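Local coordinates for protein IAA acetyltransferase (Bacillus cereus ATCC 14579, PDB 1Y9K) that probably transfers an acetyl group to an amine as an N-acetyltransferase of the GNAT family, at residues P59-I64 with M95-V100. Residues are numbered along the deposited sequence; the frame is centred on the assembly and turned at random.
Sequences PKTMEI and MSKLEV
Strands 61-64 and 97-100 run parallel, their axes 25° apart, and hydrogen bonds link Met62 N to Lys97 O, Glu99 N to Met62 O and Ile64 N to Glu99 O; the last is the shortest at 2.7 Å, nearly along the C=O axis. Lys60 O takes two in-plane donors, Ser96 N at 2.9 Å and the longer Lys97 N, so two successive N-H groups grip one carbonyl just before the strands pair. Thr61 OG1 donates back to Pro59 O across Lys60, from above the carbonyl plane, securing the bend at Lys60 (phi 60°).

Thr61, Lys97, Glu63 and Glu99 share one face. Thr61 and Lys97 lie side by side, OG1 against the lysine CB, while the lysine chain, CG anti to the backbone N and bent only at chi4, leads away from Thr61 so that Lys97 NZ forms a salt bridge at 3.0 Å with Glu99 OE2, on its anti lone pair. Glu99 OE1 sits 4.0 Å from Glu63 OE1, with the two carboxylate planes 74° apart. A water donates to both oxygens; Arg148 forms a salt bridge with Glu63 OE2 and, like Lys97 on Glu99, would be expected to offset the repulsion.

The opposite face, bearing Met62, Leu98 and Ile64, is apolar, and the loop residue Met95 joins it. Met62 and Met95, both selenomethionines, cross at about a right angle, CG on CG at 3.6 Å; bends at chi2 and chi3 bring the Met95 selenium beside Thr61 N. Leu98 CD1 reaches Met62 CB and its CD2 meets Ile64 CD1 at 4.0 Å. Ala90, Leu83, Ala86 and Val87 of helix 78-92 cover this face. Strands 61-69 and 97-103 with that intervening helix make a beta-alpha-beta crossover, the parallel element of the mixed sheet in the GNAT fold.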
ATOM      1  N   PRO A  59      -3.247  16.178   9.474  1.00 35.17           N
ATOM      2  CA  PRO A  59      -4.636  16.243   9.936  1.00 35.47           C
ATOM      3  C   PRO A  59      -5.637  15.663   8.942  1.00 35.69           C
ATOM      4  O   PRO A  59      -5.576  15.982   7.749  1.00 36.23           O
ATOM      5  CB  PRO A  59      -4.874  17.745  10.107  1.00 35.19           C
ATOM      6  CG  PRO A  59      -3.550  18.285  10.442  1.00 34.95           C
ATOM      7  CD  PRO A  59      -2.583  17.490   9.608  1.00 35.25           C
ATOM      8  N   LYS A  60      -6.531  14.806   9.440  1.00 35.62           N
ATOM      9  CA  LYS A  60      -7.645  14.256   8.650  1.00 35.91           C
ATOM     10  C   LYS A  60      -7.157  13.458   7.430  1.00 35.58           C
ATOM     11  O   LYS A  60      -7.906  13.238   6.465  1.00 35.61           O
ATOM     12  CB  LYS A  60      -8.637  15.370   8.234  1.00 36.49           C
ATOM     13  CG  LYS A  60      -9.401  16.056   9.386  1.00 37.12           C
ATOM     14  CD  LYS A  60     -10.307  15.053  10.079  1.00 39.83           C
ATOM     15  CE  LYS A  60     -10.873  15.569  11.412  1.00 41.45           C
ATOM     16  NZ  LYS A  60     -11.076  14.410  12.363  1.00 40.47           N
ATOM     17  N   THR A  61      -5.901  13.014   7.507  1.00 34.97           N
ATOM     18  CA  THR A  61      -5.232  12.320   6.418  1.00 34.12           C
ATOM     19  C   THR A  61      -4.726  10.944   6.845  1.00 33.37           C
ATOM     20  O   THR A  61      -4.033  10.810   7.858  1.00 33.33           O
ATOM     21  CB  THR A  61      -4.042  13.159   5.873  1.00 34.09           C
ATOM     22  OG1 THR A  61      -4.493  14.482   5.563  1.00 35.23           O
ATOM     23  CG2 THR A  61      -3.450  12.535   4.615  1.00 33.48           C
HETATM   24  N   MSE A  62      -5.076   9.927   6.061  1.00 32.70           N
HETATM   25  CA  MSE A  62      -4.412   8.631   6.145  1.00 31.83           C
HETATM   26  C   MSE A  62      -3.602   8.348   4.873  1.00 32.62           C
HETATM   27  O   MSE A  62      -3.903   8.868   3.786  1.00 32.41           O
HETATM   28  CB  MSE A  62      -5.404   7.496   6.454  1.00 31.74           C
HETATM   29  CG  MSE A  62      -5.930   7.519   7.913  1.00 31.14           C
HETATM   30 SE   MSE A  62      -6.931   6.132   8.530  1.00 29.54          SE
HETATM   31  CE  MSE A  62      -8.159   5.915   7.316  1.00 29.35           C
ATOM     32  N   GLU A  63      -2.554   7.544   5.030  1.00 32.81           N
ATOM     33  CA  GLU A  63      -1.785   7.063   3.911  1.00 33.27           C
ATOM     34  C   GLU A  63      -1.703   5.545   3.915  1.00 33.17           C
ATOM     35  O   GLU A  63      -1.475   4.941   4.963  1.00 33.78           O
ATOM     36  CB  GLU A  63      -0.374   7.632   3.946  1.00 33.54           C
ATOM     37  CG  GLU A  63       0.429   7.256   2.706  1.00 35.49           C
ATOM     38  CD  GLU A  63       1.743   7.998   2.593  1.00 37.84           C
ATOM     39  OE1 GLU A  63       1.924   9.042   3.269  1.00 38.72           O
ATOM     40  OE2 GLU A  63       2.595   7.526   1.809  1.00 39.57           O
ATOM     41  N   ILE A  64      -1.881   4.942   2.740  1.00 32.75           N
ATOM     42  CA  ILE A  64      -1.578   3.527   2.533  1.00 32.21           C
ATOM     43  C   ILE A  64      -0.061   3.334   2.464  1.00 32.07           C
ATOM     44  O   ILE A  64       0.569   3.632   1.446  1.00 31.57           O
ATOM     45  CB  ILE A  64      -2.264   2.964   1.276  1.00 31.90           C
ATOM     46  CG1 ILE A  64      -3.781   3.202   1.361  1.00 31.71           C
ATOM     47  CG2 ILE A  64      -1.972   1.480   1.159  1.00 31.76           C
ATOM     48  CD1 ILE A  64      -4.535   3.089   0.041  1.00 29.23           C
HETATM   49  N   MSE A  95     -11.619  10.660   8.089  1.00 38.86           N
HETATM   50  CA  MSE A  95     -10.614  11.310   7.239  1.00 38.19           C
HETATM   51  C   MSE A  95     -11.235  11.952   5.993  1.00 38.41           C
HETATM   52  O   MSE A  95     -12.263  11.484   5.473  1.00 37.99           O
HETATM   53  CB  MSE A  95      -9.496  10.328   6.827  1.00 37.44           C
HETATM   54  CG  MSE A  95      -8.864   9.537   7.982  1.00 35.27           C
HETATM   55 SE   MSE A  95      -7.820  10.486   9.092  1.00 27.14          SE
HETATM   56  CE  MSE A  95      -8.931  10.759  10.452  1.00 33.10           C
ATOM     57  N   SER A  96     -10.597  13.022   5.525  1.00 38.67           N
ATOM     58  CA  SER A  96     -11.002  13.684   4.290  1.00 39.49           C
ATOM     59  C   SER A  96      -9.989  13.487   3.147  1.00 39.82           C
ATOM     60  O   SER A  96     -10.275  13.830   1.998  1.00 40.17           O
ATOM     61  CB  SER A  96     -11.242  15.177   4.540  1.00 39.63           C
ATOM     62  OG  SER A  96     -10.022  15.834   4.841  1.00 40.51           O
ATOM     63  N   LYS A  97      -8.818  12.931   3.461  1.00 39.72           N
ATOM     64  CA  LYS A  97      -7.759  12.738   2.468  1.00 39.53           C
ATOM     65  C   LYS A  97      -7.092  11.367   2.636  1.00 38.68           C
ATOM     66  O   LYS A  97      -6.704  10.988   3.742  1.00 38.38           O
ATOM     67  CB  LYS A  97      -6.716  13.866   2.569  1.00 39.50           C
ATOM     68  CG  LYS A  97      -5.810  14.016   1.349  1.00 40.51           C
ATOM     69  CD  LYS A  97      -4.833  15.196   1.491  1.00 41.05           C
ATOM     70  CE  LYS A  97      -4.492  15.799   0.124  1.00 43.56           C
ATOM     71  NZ  LYS A  97      -3.012  15.939  -0.120  1.00 44.64           N
ATOM     72  N   LEU A  98      -6.985  10.628   1.532  1.00 37.94           N
ATOM     73  CA  LEU A  98      -6.226   9.379   1.491  1.00 37.32           C
ATOM     74  C   LEU A  98      -5.052   9.490   0.513  1.00 37.11           C
ATOM     75  O   LEU A  98      -5.227   9.924  -0.622  1.00 36.83           O
ATOM     76  CB  LEU A  98      -7.127   8.179   1.145  1.00 37.08           C
ATOM     77  CG  LEU A  98      -6.520   6.769   1.265  1.00 37.18           C
ATOM     78  CD1 LEU A  98      -6.070   6.409   2.694  1.00 35.04           C
ATOM     79  CD2 LEU A  98      -7.474   5.717   0.720  1.00 37.05           C
ATOM     80  N   GLU A  99      -3.861   9.117   0.980  1.00 37.15           N
ATOM     81  CA  GLU A  99      -2.646   9.144   0.164  1.00 37.29           C
ATOM     82  C   GLU A  99      -2.018   7.765  -0.005  1.00 37.15           C
ATOM     83  O   GLU A  99      -2.166   6.870   0.834  1.00 36.90           O
ATOM     84  CB  GLU A  99      -1.621  10.125   0.729  1.00 36.88           C
ATOM     85  CG  GLU A  99      -2.160  11.565   0.836  1.00 38.54           C
ATOM     86  CD  GLU A  99      -1.111  12.576   1.253  1.00 38.94           C
ATOM     87  OE1 GLU A  99      -0.177  12.220   1.987  1.00 40.75           O
ATOM     88  OE2 GLU A  99      -1.224  13.751   0.853  1.00 44.94           O
ATOM     89  N   VAL A 100      -1.320   7.610  -1.120  1.00 37.22           N
ATOM     90  CA  VAL A 100      -0.558   6.418  -1.411  1.00 36.82           C
ATOM     91  C   VAL A 100       0.658   6.841  -2.242  1.00 37.13           C
ATOM     92  O   VAL A 100       0.560   7.697  -3.125  1.00 36.94           O
ATOM     93  CB  VAL A 100      -1.436   5.362  -2.150  1.00 36.94           C
ATOM     94  CG1 VAL A 100      -1.838   5.847  -3.554  1.00 35.43           C
ATOM     95  CG2 VAL A 100      -0.738   3.997  -2.201  1.00 36.76           C
TER
HETATM   96  O   HOH W   1       0.662  11.340   4.316  1.00 36.25           O